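Long-range contacts in ABC transporter (Thermotoga maritima, PDB 1JI0), which binds ATP and, as an ABC-transporter ATPase, probably hydrolyses it to power the import of branched-chain amino acids: residues M81-V86 with P158-M163; K23-K28 with G215-E220; I34-G39 with L200-V205. One frame throughout, in Å; residues are numbered along the deposited sequence.

Interaction 1: M81-V86 with P158-M163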
HETATM    1  N   MSE A  81       0.744 -14.054   7.236  1.00 34.94           N
HETATM    2  CA  MSE A  81      -0.665 -14.265   6.937  1.00 34.68           C
HETATM    3  C   MSE A  81      -1.045 -13.783   5.545  1.00 33.59           C
HETATM    4  O   MSE A  81      -2.090 -14.159   5.018  1.00 34.05           O
HETATM    5  CB  MSE A  81      -1.530 -13.568   7.979  1.00 37.38           C
HETATM    6  CG  MSE A  81      -1.432 -14.225   9.338  1.00 41.01           C
HETATM    7 SE   MSE A  81      -2.585 -13.404  10.609  1.00 46.10          SE
HETATM    8  CE  MSE A  81      -4.147 -14.518  10.334  1.00 44.11           C
ATOM      9  N   GLY A  82      -0.209 -12.942   4.952  1.00 31.75           N
ATOM     10  CA  GLY A  82      -0.518 -12.477   3.613  1.00 30.58           C
ATOM     11  C   GLY A  82      -0.613 -10.980   3.426  1.00 28.96           C
ATOM     12  O   GLY A  82      -0.966 -10.522   2.337  1.00 29.63           O
ATOM     13  N   ILE A  83      -0.312 -10.212   4.468  1.00 27.57           N
ATOM     14  CA  ILE A  83      -0.348  -8.760   4.360  1.00 26.68           C
ATOM     15  C   ILE A  83       1.045  -8.223   4.045  1.00 27.44           C
ATOM     16  O   ILE A  83       1.937  -8.265   4.889  1.00 27.35           O
ATOM     17  CB  ILE A  83      -0.853  -8.094   5.660  1.00 25.29           C
ATOM     18  CG1 ILE A  83      -2.325  -8.434   5.880  1.00 23.73           C
ATOM     19  CG2 ILE A  83      -0.680  -6.573   5.577  1.00 25.40           C
ATOM     20  CD1 ILE A  83      -2.943  -7.730   7.064  1.00 22.10           C
ATOM     21  N   ALA A  84       1.220  -7.725   2.822  1.00 27.62           N
ATOM     22  CA  ALA A  84       2.491  -7.166   2.377  1.00 28.83           C
ATOM     23  C   ALA A  84       2.473  -5.644   2.474  1.00 30.48           C
ATOM     24  O   ALA A  84       1.481  -5.003   2.113  1.00 31.82           O
ATOM     25  CB  ALA A  84       2.770  -7.582   0.942  1.00 28.80           C
ATOM     26  N   LEU A  85       3.566  -5.068   2.963  1.00 29.86           N
ATOM     27  CA  LEU A  85       3.671  -3.622   3.092  1.00 31.11           C
ATOM     28  C   LEU A  85       4.902  -3.070   2.385  1.00 32.25           C
ATOM     29  O   LEU A  85       6.016  -3.535   2.614  1.00 33.68           O
ATOM     30  CB  LEU A  85       3.722  -3.224   4.569  1.00 30.98           C
ATOM     31  CG  LEU A  85       4.152  -1.788   4.899  1.00 32.81           C
ATOM     32  CD1 LEU A  85       3.201  -0.784   4.254  1.00 31.72           C
ATOM     33  CD2 LEU A  85       4.177  -1.599   6.404  1.00 32.18           C
ATOM     34  N   VAL A  86       4.686  -2.100   1.499  1.00 31.61           N
ATOM     35  CA  VAL A  86       5.777  -1.430   0.793  1.00 30.43           C
ATOM     36  C   VAL A  86       5.784  -0.056   1.458  1.00 31.07           C
ATOM     37  O   VAL A  86       5.049   0.849   1.054  1.00 30.43           O
ATOM     38  CB  VAL A  86       5.494  -1.267  -0.717  1.00 29.60           C
ATOM     39  CG1 VAL A  86       6.703  -0.644  -1.401  1.00 29.47           C
ATOM     40  CG2 VAL A  86       5.196  -2.620  -1.350  1.00 30.19           C
ATOM     41  N   PRO A 158       0.721 -11.395  -2.307  1.00 32.16           N
ATOM     42  CA  PRO A 158       0.000 -10.787  -1.180  1.00 31.86           C
ATOM     43  C   PRO A 158      -1.510 -10.972  -1.218  1.00 30.80           C
ATOM     44  O   PRO A 158      -2.119 -10.955  -2.286  1.00 30.92           O
ATOM     45  CB  PRO A 158       0.374  -9.303  -1.278  1.00 32.53           C
ATOM     46  CG  PRO A 158       1.591  -9.276  -2.174  1.00 32.09           C
ATOM     47  CD  PRO A 158       1.308 -10.351  -3.162  1.00 32.99           C
ATOM     48  N   LYS A 159      -2.113 -11.156  -0.049  1.00 30.62           N
ATOM     49  CA  LYS A 159      -3.560 -11.281   0.028  1.00 29.18           C
ATOM     50  C   LYS A 159      -4.071  -9.851   0.169  1.00 28.28           C
ATOM     51  O   LYS A 159      -5.233  -9.551  -0.112  1.00 27.78           O
ATOM     52  CB  LYS A 159      -3.971 -12.125   1.237  1.00 30.65           C
ATOM     53  CG  LYS A 159      -3.694 -13.612   1.057  1.00 33.37           C
ATOM     54  CD  LYS A 159      -4.222 -14.425   2.220  1.00 35.77           C
ATOM     55  CE  LYS A 159      -3.972 -15.913   2.003  1.00 38.20           C
ATOM     56  NZ  LYS A 159      -4.597 -16.727   3.090  1.00 41.01           N
ATOM     57  N   LEU A 160      -3.175  -8.973   0.608  1.00 27.13           N
ATOM     58  CA  LEU A 160      -3.472  -7.557   0.777  1.00 26.14           C
ATOM     59  C   LEU A 160      -2.172  -6.795   0.549  1.00 24.64           C
ATOM     60  O   LEU A 160      -1.195  -6.987   1.283  1.00 22.79           O
ATOM     61  CB  LEU A 160      -3.983  -7.278   2.189  1.00 27.23           C
ATOM     62  CG  LEU A 160      -4.762  -5.988   2.492  1.00 29.32           C
ATOM     63  CD1 LEU A 160      -4.148  -5.327   3.698  1.00 29.96           C
ATOM     64  CD2 LEU A 160      -4.774  -5.032   1.305  1.00 29.18           C
ATOM     65  N   LEU A 161      -2.145  -5.947  -0.473  1.00 21.89           N
ATOM     66  CA  LEU A 161      -0.942  -5.163  -0.757  1.00 20.94           C
ATOM     67  C   LEU A 161      -1.137  -3.740  -0.243  1.00 21.34           C
ATOM     68  O   LEU A 161      -2.032  -3.020  -0.708  1.00 22.74           O
ATOM     69  CB  LEU A 161      -0.657  -5.144  -2.262  1.00 20.93           C
ATOM     70  CG  LEU A 161       0.499  -4.272  -2.779  1.00 23.06           C
ATOM     71  CD1 LEU A 161       1.821  -4.737  -2.181  1.00 23.19           C
ATOM     72  CD2 LEU A 161       0.564  -4.350  -4.308  1.00 22.99           C
HETATM   73  N   MSE A 162      -0.319  -3.344   0.731  1.00 20.27           N
HETATM   74  CA  MSE A 162      -0.393  -2.003   1.301  1.00 20.44           C
HETATM   75  C   MSE A 162       0.812  -1.218   0.797  1.00 22.36           C
HETATM   76  O   MSE A 162       1.919  -1.755   0.718  1.00 21.34           O
HETATM   77  CB  MSE A 162      -0.383  -2.062   2.832  1.00 20.80           C
HETATM   78  CG  MSE A 162      -1.499  -2.933   3.417  1.00 21.95           C
HETATM   79 SE   MSE A 162      -1.801  -2.681   5.298  1.00 21.88          SE
HETATM   80  CE  MSE A 162      -3.109  -1.292   5.212  1.00 28.89           C
HETATM   81  N   MSE A 163       0.593   0.048   0.448  1.00 22.02           N
HETATM   82  CA  MSE A 163       1.663   0.887  -0.077  1.00 23.06           C
HETATM   83  C   MSE A 163       1.596   2.274   0.551  1.00 23.35           C
HETATM   84  O   MSE A 163       0.540   2.913   0.558  1.00 22.61           O
HETATM   85  CB  MSE A 163       1.535   0.993  -1.599  1.00 25.47           C
HETATM   86  CG  MSE A 163       1.452  -0.345  -2.321  1.00 28.09           C
HETATM   87 SE   MSE A 163       1.265  -0.138  -4.261  1.00 33.41          SE
HETATM   88  CE  MSE A 163      -0.361  -1.110  -4.525  1.00 32.21           C
TER
HETATM   89  O   HOH W   1      -3.791 -15.965   5.425  1.00 32.87           O

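Interaction 2: K23-K28 with G215-E220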
ATOM      1  N   LYS A  23      -7.578   8.607  16.206  1.00 28.26           N
ATOM      2  CA  LYS A  23      -8.651   8.730  17.184  1.00 30.58           C
ATOM      3  C   LYS A  23      -9.973   8.039  16.863  1.00 29.60           C
ATOM      4  O   LYS A  23     -10.998   8.699  16.765  1.00 29.88           O
ATOM      5  CB  LYS A  23      -8.919  10.211  17.443  1.00 32.11           C
ATOM      6  CG  LYS A  23      -7.651  11.022  17.649  1.00 35.11           C
ATOM      7  CD  LYS A  23      -7.960  12.502  17.720  1.00 37.54           C
ATOM      8  CE  LYS A  23      -6.694  13.320  17.886  1.00 37.80           C
ATOM      9  NZ  LYS A  23      -7.006  14.769  17.860  1.00 39.29           N
ATOM     10  N   GLY A  24      -9.945   6.718  16.715  1.00 30.39           N
ATOM     11  CA  GLY A  24     -11.162   5.961  16.447  1.00 31.04           C
ATOM     12  C   GLY A  24     -11.666   5.965  15.014  1.00 30.21           C
ATOM     13  O   GLY A  24     -12.770   6.427  14.744  1.00 32.82           O
ATOM     14  N   ILE A  25     -10.874   5.444  14.090  1.00 29.07           N
ATOM     15  CA  ILE A  25     -11.289   5.418  12.694  1.00 27.61           C
ATOM     16  C   ILE A  25     -11.831   4.049  12.289  1.00 27.62           C
ATOM     17  O   ILE A  25     -11.504   3.037  12.911  1.00 25.98           O
ATOM     18  CB  ILE A  25     -10.114   5.767  11.758  1.00 27.31           C
ATOM     19  CG1 ILE A  25      -8.991   4.745  11.946  1.00 24.32           C
ATOM     20  CG2 ILE A  25      -9.622   7.196  12.040  1.00 26.10           C
ATOM     21  CD1 ILE A  25      -7.930   4.818  10.890  1.00 22.81           C
ATOM     22  N   ASP A  26     -12.667   4.039  11.249  1.00 27.45           N
ATOM     23  CA  ASP A  26     -13.248   2.806  10.707  1.00 27.21           C
ATOM     24  C   ASP A  26     -12.907   2.774   9.217  1.00 25.76           C
ATOM     25  O   ASP A  26     -12.997   3.797   8.545  1.00 26.38           O
ATOM     26  CB  ASP A  26     -14.771   2.805  10.858  1.00 29.35           C
ATOM     27  CG  ASP A  26     -15.222   2.939  12.304  1.00 32.93           C
ATOM     28  OD1 ASP A  26     -14.944   2.030  13.116  1.00 32.51           O
ATOM     29  OD2 ASP A  26     -15.859   3.967  12.622  1.00 35.67           O
ATOM     30  N   LEU A  27     -12.517   1.611   8.708  1.00 25.84           N
ATOM     31  CA  LEU A  27     -12.180   1.460   7.293  1.00 24.90           C
ATOM     32  C   LEU A  27     -12.474   0.044   6.853  1.00 23.66           C
ATOM     33  O   LEU A  27     -12.389  -0.883   7.649  1.00 24.00           O
ATOM     34  CB  LEU A  27     -10.687   1.656   7.034  1.00 26.75           C
ATOM     35  CG  LEU A  27      -9.831   2.805   7.535  1.00 27.42           C
ATOM     36  CD1 LEU A  27      -8.364   2.386   7.383  1.00 26.31           C
ATOM     37  CD2 LEU A  27     -10.127   4.069   6.755  1.00 28.91           C
ATOM     38  N   LYS A  28     -12.784  -0.122   5.570  1.00 22.54           N
ATOM     39  CA  LYS A  28     -13.020  -1.443   5.004  1.00 21.02           C
ATOM     40  C   LYS A  28     -12.335  -1.476   3.654  1.00 20.92           C
ATOM     41  O   LYS A  28     -12.380  -0.498   2.909  1.00 21.15           O
ATOM     42  CB  LYS A  28     -14.516  -1.713   4.835  1.00 22.90           C
ATOM     43  CG  LYS A  28     -15.249  -1.903   6.147  1.00 25.17           C
ATOM     44  CD  LYS A  28     -16.670  -2.388   5.912  1.00 28.60           C
ATOM     45  CE  LYS A  28     -17.450  -2.442   7.211  1.00 30.77           C
ATOM     46  NZ  LYS A  28     -18.870  -2.822   6.958  1.00 33.24           N
ATOM     47  N   GLY A 215      -5.880  12.440  12.567  1.00 30.65           N
ATOM     48  CA  GLY A 215      -6.327  11.202  13.178  1.00 29.61           C
ATOM     49  C   GLY A 215      -7.783  10.783  13.055  1.00 29.53           C
ATOM     50  O   GLY A 215      -8.183   9.804  13.675  1.00 29.35           O
ATOM     51  N   GLN A 216      -8.580  11.505  12.277  1.00 29.30           N
ATOM     52  CA  GLN A 216      -9.983  11.142  12.106  1.00 30.15           C
ATOM     53  C   GLN A 216     -10.423  11.190  10.638  1.00 28.37           C
ATOM     54  O   GLN A 216      -9.918  11.996   9.856  1.00 26.59           O
ATOM     55  CB  GLN A 216     -10.885  12.076  12.915  1.00 33.41           C
ATOM     56  CG  GLN A 216     -10.590  12.129  14.403  1.00 36.36           C
ATOM     57  CD  GLN A 216     -11.737  12.746  15.184  1.00 39.24           C
ATOM     58  OE1 GLN A 216     -12.780  12.122  15.368  1.00 41.38           O
ATOM     59  NE2 GLN A 216     -11.555  13.981  15.635  1.00 40.32           N
ATOM     60  N   ILE A 217     -11.369  10.327  10.269  1.00 26.74           N
ATOM     61  CA  ILE A 217     -11.880  10.308   8.902  1.00 24.75           C
ATOM     62  C   ILE A 217     -12.986  11.358   8.832  1.00 24.98           C
ATOM     63  O   ILE A 217     -13.978  11.258   9.546  1.00 23.68           O
ATOM     64  CB  ILE A 217     -12.474   8.923   8.533  1.00 25.01           C
ATOM     65  CG1 ILE A 217     -11.428   7.827   8.748  1.00 25.70           C
ATOM     66  CG2 ILE A 217     -12.927   8.918   7.076  1.00 25.25           C
ATOM     67  CD1 ILE A 217     -10.143   8.038   7.993  1.00 25.74           C
ATOM     68  N   VAL A 218     -12.819  12.371   7.989  1.00 24.13           N
ATOM     69  CA  VAL A 218     -13.831  13.413   7.880  1.00 24.53           C
ATOM     70  C   VAL A 218     -14.760  13.183   6.695  1.00 24.76           C
ATOM     71  O   VAL A 218     -15.827  13.788   6.606  1.00 24.70           O
ATOM     72  CB  VAL A 218     -13.177  14.809   7.750  1.00 25.78           C
ATOM     73  CG1 VAL A 218     -12.348  15.100   8.992  1.00 27.54           C
ATOM     74  CG2 VAL A 218     -12.291  14.867   6.515  1.00 24.70           C
ATOM     75  N   LEU A 219     -14.354  12.298   5.791  1.00 23.47           N
ATOM     76  CA  LEU A 219     -15.142  12.010   4.605  1.00 22.13           C
ATOM     77  C   LEU A 219     -14.665  10.712   3.974  1.00 22.47           C
ATOM     78  O   LEU A 219     -13.474  10.394   4.017  1.00 21.55           O
ATOM     79  CB  LEU A 219     -14.983  13.153   3.599  1.00 22.59           C
ATOM     80  CG  LEU A 219     -15.790  13.135   2.300  1.00 22.57           C
ATOM     81  CD1 LEU A 219     -17.267  13.181   2.613  1.00 22.17           C
ATOM     82  CD2 LEU A 219     -15.405  14.337   1.448  1.00 21.99           C
ATOM     83  N   GLU A 220     -15.593   9.960   3.397  1.00 20.93           N
ATOM     84  CA  GLU A 220     -15.238   8.719   2.726  1.00 20.78           C
ATOM     85  C   GLU A 220     -16.261   8.508   1.621  1.00 22.48           C
ATOM     86  O   GLU A 220     -17.327   9.134   1.628  1.00 21.83           O
ATOM     87  CB  GLU A 220     -15.255   7.535   3.702  1.00 20.98           C
ATOM     88  CG  GLU A 220     -16.625   7.211   4.261  1.00 22.39           C
ATOM     89  CD  GLU A 220     -16.646   5.935   5.076  1.00 23.61           C
ATOM     90  OE1 GLU A 220     -16.315   5.979   6.282  1.00 24.71           O
ATOM     91  OE2 GLU A 220     -16.984   4.878   4.506  1.00 24.08           O
TER
HETATM   92  O   HOH W   2      -8.614  15.223  15.108  1.00 48.34           O
HETATM   93  O   HOH W   3     -12.936   8.746  12.244  1.00 27.07           O
HETATM   94  O   HOH W   4     -14.633   6.137   8.237  1.00 32.17           O

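Interaction 3: I34-G39 with L200-V205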
ATOM      1  N   ILE A  34      -9.239  -1.240  -4.904  1.00 20.18           N
ATOM      2  CA  ILE A  34      -8.122  -0.394  -4.521  1.00 18.94           C
ATOM      3  C   ILE A  34      -8.776   0.641  -3.626  1.00 19.36           C
ATOM      4  O   ILE A  34      -9.667   1.373  -4.063  1.00 20.24           O
ATOM      5  CB  ILE A  34      -7.489   0.341  -5.723  1.00 18.61           C
ATOM      6  CG1 ILE A  34      -6.686  -0.635  -6.583  1.00 15.25           C
ATOM      7  CG2 ILE A  34      -6.596   1.482  -5.213  1.00 18.03           C
ATOM      8  CD1 ILE A  34      -6.263  -0.046  -7.940  1.00 17.60           C
ATOM      9  N   VAL A  35      -8.371   0.677  -2.365  1.00 19.33           N
ATOM     10  CA  VAL A  35      -8.911   1.649  -1.427  1.00 18.40           C
ATOM     11  C   VAL A  35      -7.780   2.592  -1.066  1.00 18.26           C
ATOM     12  O   VAL A  35      -6.656   2.157  -0.855  1.00 19.58           O
ATOM     13  CB  VAL A  35      -9.435   0.972  -0.140  1.00 17.92           C
ATOM     14  CG1 VAL A  35      -9.732   2.031   0.923  1.00 16.96           C
ATOM     15  CG2 VAL A  35     -10.696   0.190  -0.453  1.00 17.85           C
ATOM     16  N   THR A  36      -8.064   3.884  -1.003  1.00 18.18           N
ATOM     17  CA  THR A  36      -7.015   4.812  -0.666  1.00 18.63           C
ATOM     18  C   THR A  36      -7.337   5.654   0.559  1.00 20.32           C
ATOM     19  O   THR A  36      -8.485   6.028   0.817  1.00 20.44           O
ATOM     20  CB  THR A  36      -6.672   5.738  -1.862  1.00 19.35           C
ATOM     21  OG1 THR A  36      -5.522   6.530  -1.530  1.00 19.34           O
ATOM     22  CG2 THR A  36      -7.850   6.662  -2.194  1.00 18.05           C
ATOM     23  N   LEU A  37      -6.296   5.915   1.333  1.00 21.23           N
ATOM     24  CA  LEU A  37      -6.396   6.731   2.524  1.00 20.68           C
ATOM     25  C   LEU A  37      -5.545   7.940   2.166  1.00 21.73           C
ATOM     26  O   LEU A  37      -4.353   7.807   1.891  1.00 21.26           O
ATOM     27  CB  LEU A  37      -5.815   5.962   3.709  1.00 21.35           C
ATOM     28  CG  LEU A  37      -5.753   6.594   5.091  1.00 22.05           C
ATOM     29  CD1 LEU A  37      -7.150   7.012   5.557  1.00 22.58           C
ATOM     30  CD2 LEU A  37      -5.141   5.569   6.050  1.00 22.97           C
ATOM     31  N   ILE A  38      -6.174   9.110   2.121  1.00 23.83           N
ATOM     32  CA  ILE A  38      -5.468  10.334   1.773  1.00 23.62           C
ATOM     33  C   ILE A  38      -5.583  11.358   2.888  1.00 25.83           C
ATOM     34  O   ILE A  38      -6.438  11.242   3.764  1.00 24.85           O
ATOM     35  CB  ILE A  38      -6.022  10.947   0.462  1.00 25.10           C
ATOM     36  CG1 ILE A  38      -7.488  11.355   0.640  1.00 25.98           C
ATOM     37  CG2 ILE A  38      -5.900   9.932  -0.675  1.00 24.69           C
ATOM     38  CD1 ILE A  38      -8.084  12.026  -0.590  1.00 27.26           C
ATOM     39  N   GLY A  39      -4.704  12.353   2.853  1.00 26.93           N
ATOM     40  CA  GLY A  39      -4.716  13.394   3.857  1.00 31.07           C
ATOM     41  C   GLY A  39      -3.383  14.106   3.870  1.00 32.99           C
ATOM     42  O   GLY A  39      -2.404  13.605   3.313  1.00 33.67           O
ATOM     43  N   LEU A 200      -4.945  13.472  -5.886  1.00 21.95           N
ATOM     44  CA  LEU A 200      -5.457  13.369  -7.249  1.00 20.55           C
ATOM     45  C   LEU A 200      -5.089  12.018  -7.867  1.00 20.03           C
ATOM     46  O   LEU A 200      -5.952  11.267  -8.312  1.00 18.63           O
ATOM     47  CB  LEU A 200      -4.892  14.504  -8.109  1.00 20.57           C
ATOM     48  CG  LEU A 200      -5.391  14.555  -9.556  1.00 22.36           C
ATOM     49  CD1 LEU A 200      -6.917  14.619  -9.569  1.00 22.72           C
ATOM     50  CD2 LEU A 200      -4.795  15.763 -10.260  1.00 22.56           C
ATOM     51  N   GLY A 201      -3.799  11.707  -7.893  1.00 21.23           N
ATOM     52  CA  GLY A 201      -3.371  10.445  -8.471  1.00 19.93           C
ATOM     53  C   GLY A 201      -4.006   9.256  -7.780  1.00 18.88           C
ATOM     54  O   GLY A 201      -4.459   8.323  -8.438  1.00 18.97           O
ATOM     55  N   ALA A 202      -4.054   9.299  -6.452  1.00 19.30           N
ATOM     56  CA  ALA A 202      -4.629   8.214  -5.670  1.00 20.30           C
ATOM     57  C   ALA A 202      -6.122   8.020  -5.941  1.00 20.65           C
ATOM     58  O   ALA A 202      -6.578   6.899  -6.185  1.00 19.78           O
ATOM     59  CB  ALA A 202      -4.399   8.471  -4.170  1.00 20.43           C
ATOM     60  N   LEU A 203      -6.883   9.110  -5.884  1.00 19.99           N
ATOM     61  CA  LEU A 203      -8.319   9.023  -6.122  1.00 20.21           C
ATOM     62  C   LEU A 203      -8.668   8.607  -7.552  1.00 20.44           C
ATOM     63  O   LEU A 203      -9.709   7.987  -7.785  1.00 21.29           O
ATOM     64  CB  LEU A 203      -8.993  10.353  -5.784  1.00 20.13           C
ATOM     65  CG  LEU A 203      -9.066  10.657  -4.286  1.00 22.02           C
ATOM     66  CD1 LEU A 203      -9.598  12.074  -4.069  1.00 21.66           C
ATOM     67  CD2 LEU A 203      -9.957   9.617  -3.601  1.00 21.10           C
ATOM     68  N   LYS A 204      -7.808   8.934  -8.513  1.00 21.48           N
ATOM     69  CA  LYS A 204      -8.065   8.558  -9.902  1.00 23.28           C
ATOM     70  C   LYS A 204      -7.965   7.051 -10.152  1.00 24.57           C
ATOM     71  O   LYS A 204      -8.605   6.521 -11.065  1.00 26.33           O
ATOM     72  CB  LYS A 204      -7.107   9.303 -10.837  1.00 26.17           C
ATOM     73  CG  LYS A 204      -7.349  10.807 -10.874  1.00 28.66           C
ATOM     74  CD  LYS A 204      -6.283  11.550 -11.677  1.00 31.33           C
ATOM     75  CE  LYS A 204      -6.366  11.235 -13.158  1.00 32.89           C
ATOM     76  NZ  LYS A 204      -5.352  12.017 -13.915  1.00 34.42           N
ATOM     77  N   VAL A 205      -7.175   6.347  -9.347  1.00 24.45           N
ATOM     78  CA  VAL A 205      -7.036   4.904  -9.539  1.00 22.91           C
ATOM     79  C   VAL A 205      -7.834   4.069  -8.553  1.00 20.97           C
ATOM     80  O   VAL A 205      -8.111   2.902  -8.808  1.00 20.04           O
ATOM     81  CB  VAL A 205      -5.555   4.451  -9.462  1.00 23.82           C
ATOM     82  CG1 VAL A 205      -4.760   5.146 -10.534  1.00 27.69           C
ATOM     83  CG2 VAL A 205      -4.980   4.729  -8.075  1.00 25.24           C
TER

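Interaction 1: M81-V86 with P158-M163
I83 to V86 run in parallel register beside L160 to M163: the axes of strands 83-86 and 160-163 approach to 4.7 Å, and their directions differ by 19°. A84 N bonds L160 O, M162 N bonds A84 O, and V86 N bonds M162 O at 2.9 Å. G82 O, at the head of the ladder, takes two donors. K159 N reaches it at 2.7 Å in the carbonyl plane, on a lone pair, while L160 N lies farther off and tilted from that plane. G82 also ends the preceding helix in a Schellman motif, and a CB at this position would run into K159 CG.

The extended K159 chain lies alongside this turn, its CD 3.5 Å from M81 O, and one water joins NZ to the same oxygen. On one face of the sheet I83 CG1 is anti to the carbonyl carbon (chi1 -67°), which leaves I83 CG2 anti to the backbone N, where it touches L160 CD1 and, at 4.1 Å, the selenium of M162. L85 CD1 lies against M162 CB, and F65 and L49 pack on this face. On the other face A84 CB meets P158 CB at 3.7 Å, and V86 CG2 reaches L161 CD1; A149 and A153 of helix 142-154 pack there.

This is a parallel edge pair of the P-loop NTPase core sheet. Strand 83-86 leads to E88, at the Q-loop position of ABC ATPases, and strand 160-164 ends on D164, next to E165, at the Walker B end; all three residues line the ATP pocket.

Interaction 2: K23-K28 with G215-E220
I25 meets I217 where two parts of the ABC ATPase fold come together: strand 25-30 of the antiparallel beta subdomain and strand 216-222 at the edge of the core sheet. The strand axes are 6.9 Å apart at their closest and inclined by 66°, so side chains rather than a backbone ladder make most of the contact. From its CB, I217 sends CG1 anti to its carbonyl carbon (chi1 -56°), which brings I217 CG1 to 3.8 Å from I25 CG2 and 3.9 Å from I25 CB. The next atom, I217 CD1, touches I25 CG2 again and reaches L27 CD2 at 4.2 Å. The I217 chain crosses both partners at about a right angle, and L212 of the core sheet also packs against it. An alanine at I217 would probably open a gap against I25 CG2, where CG1 and CD1 had packed, and leave L27 CD2 without its mate from this strand.

I25 CG2 also lies 3.4 Å from G215 O. I25 belongs, with G24, to a G1 beta bulge opposite L12. Waters bridge the polar groups: one takes hydrogen bonds from K23 NZ and Q216 NE2, another gives them to D26 O and E220 OE1. D26 OD1 is held separately by S11 N, and G215 is tied to A43 of the ATP pocket by a backbone bond. The direct polar link between the segments is K23 N to G215 O, 2.9 Å long and nearly straight at 168°.

Interaction 3: I34-G39 with L200-V205
A202 CB faces both T36 and I38, 3.5 Å from T36 OG1 and 4.1 Å from I38 CG2. Beside it, L203 straddles the same two residues with its branches: L203 CD2 meets T36 CG2 at 3.9 Å, and L203 CD1 meets I38 CD1 at 3.8 Å, the side chains crossing at about a right angle in both pairs. At the far end I34 CD1 rests on the carbonyl oxygen of V205, 3.6 Å away. The three strand residues that touch the helix alternate with V35 and L37, which point to the other face.

T36 OG1 is anti to its backbone N (chi1 -173°), and it is hydrogen-bonded to L194 O on the neighbouring strand; this bond probably fixes the rotation of the threonine, with CG2 turned to L203. Farther out, H207 holds I34 N through ND1, I182 packs on I34, and F179 packs on V205. E196 lies against A202.

The axes of strand 34-38 and helix 200-205 approach to 8.2 Å and run nearly antiparallel, at 156°, as in the layered packing of an alpha/beta fold. Helix 199-205 links strands 192-196 and 208-213, which lie either side of strand 34-38, in a beta-alpha-beta crossover. After strand 34-38 the chain continues through G39, whose carbonyl oxygen bonds K45 NZ, at the start of the Walker A P-loop that binds ATP.

All three contacts involve the mixed core sheet. Interaction 1 lies at one edge, interaction 3 covers the middle, and interaction 2 joins the opposite edge to the antiparallel subdomain. Interactions 2 and 3 touch directly: I217 CD1 packs on L37 CD1 at 4.0 Å, and K28 O lies 3.8 Å from V35 CG2. Interaction 1 stands apart, its centre about 21 Å from that of interaction 2 and about 17 Å from that of interaction 3. The contacts lie at different distances from the bound ATP: G215 of interaction 2 is about 6 Å from it, while the side chains of I38 (interaction 3) and L85 (interaction 1) are each about 10 Å away.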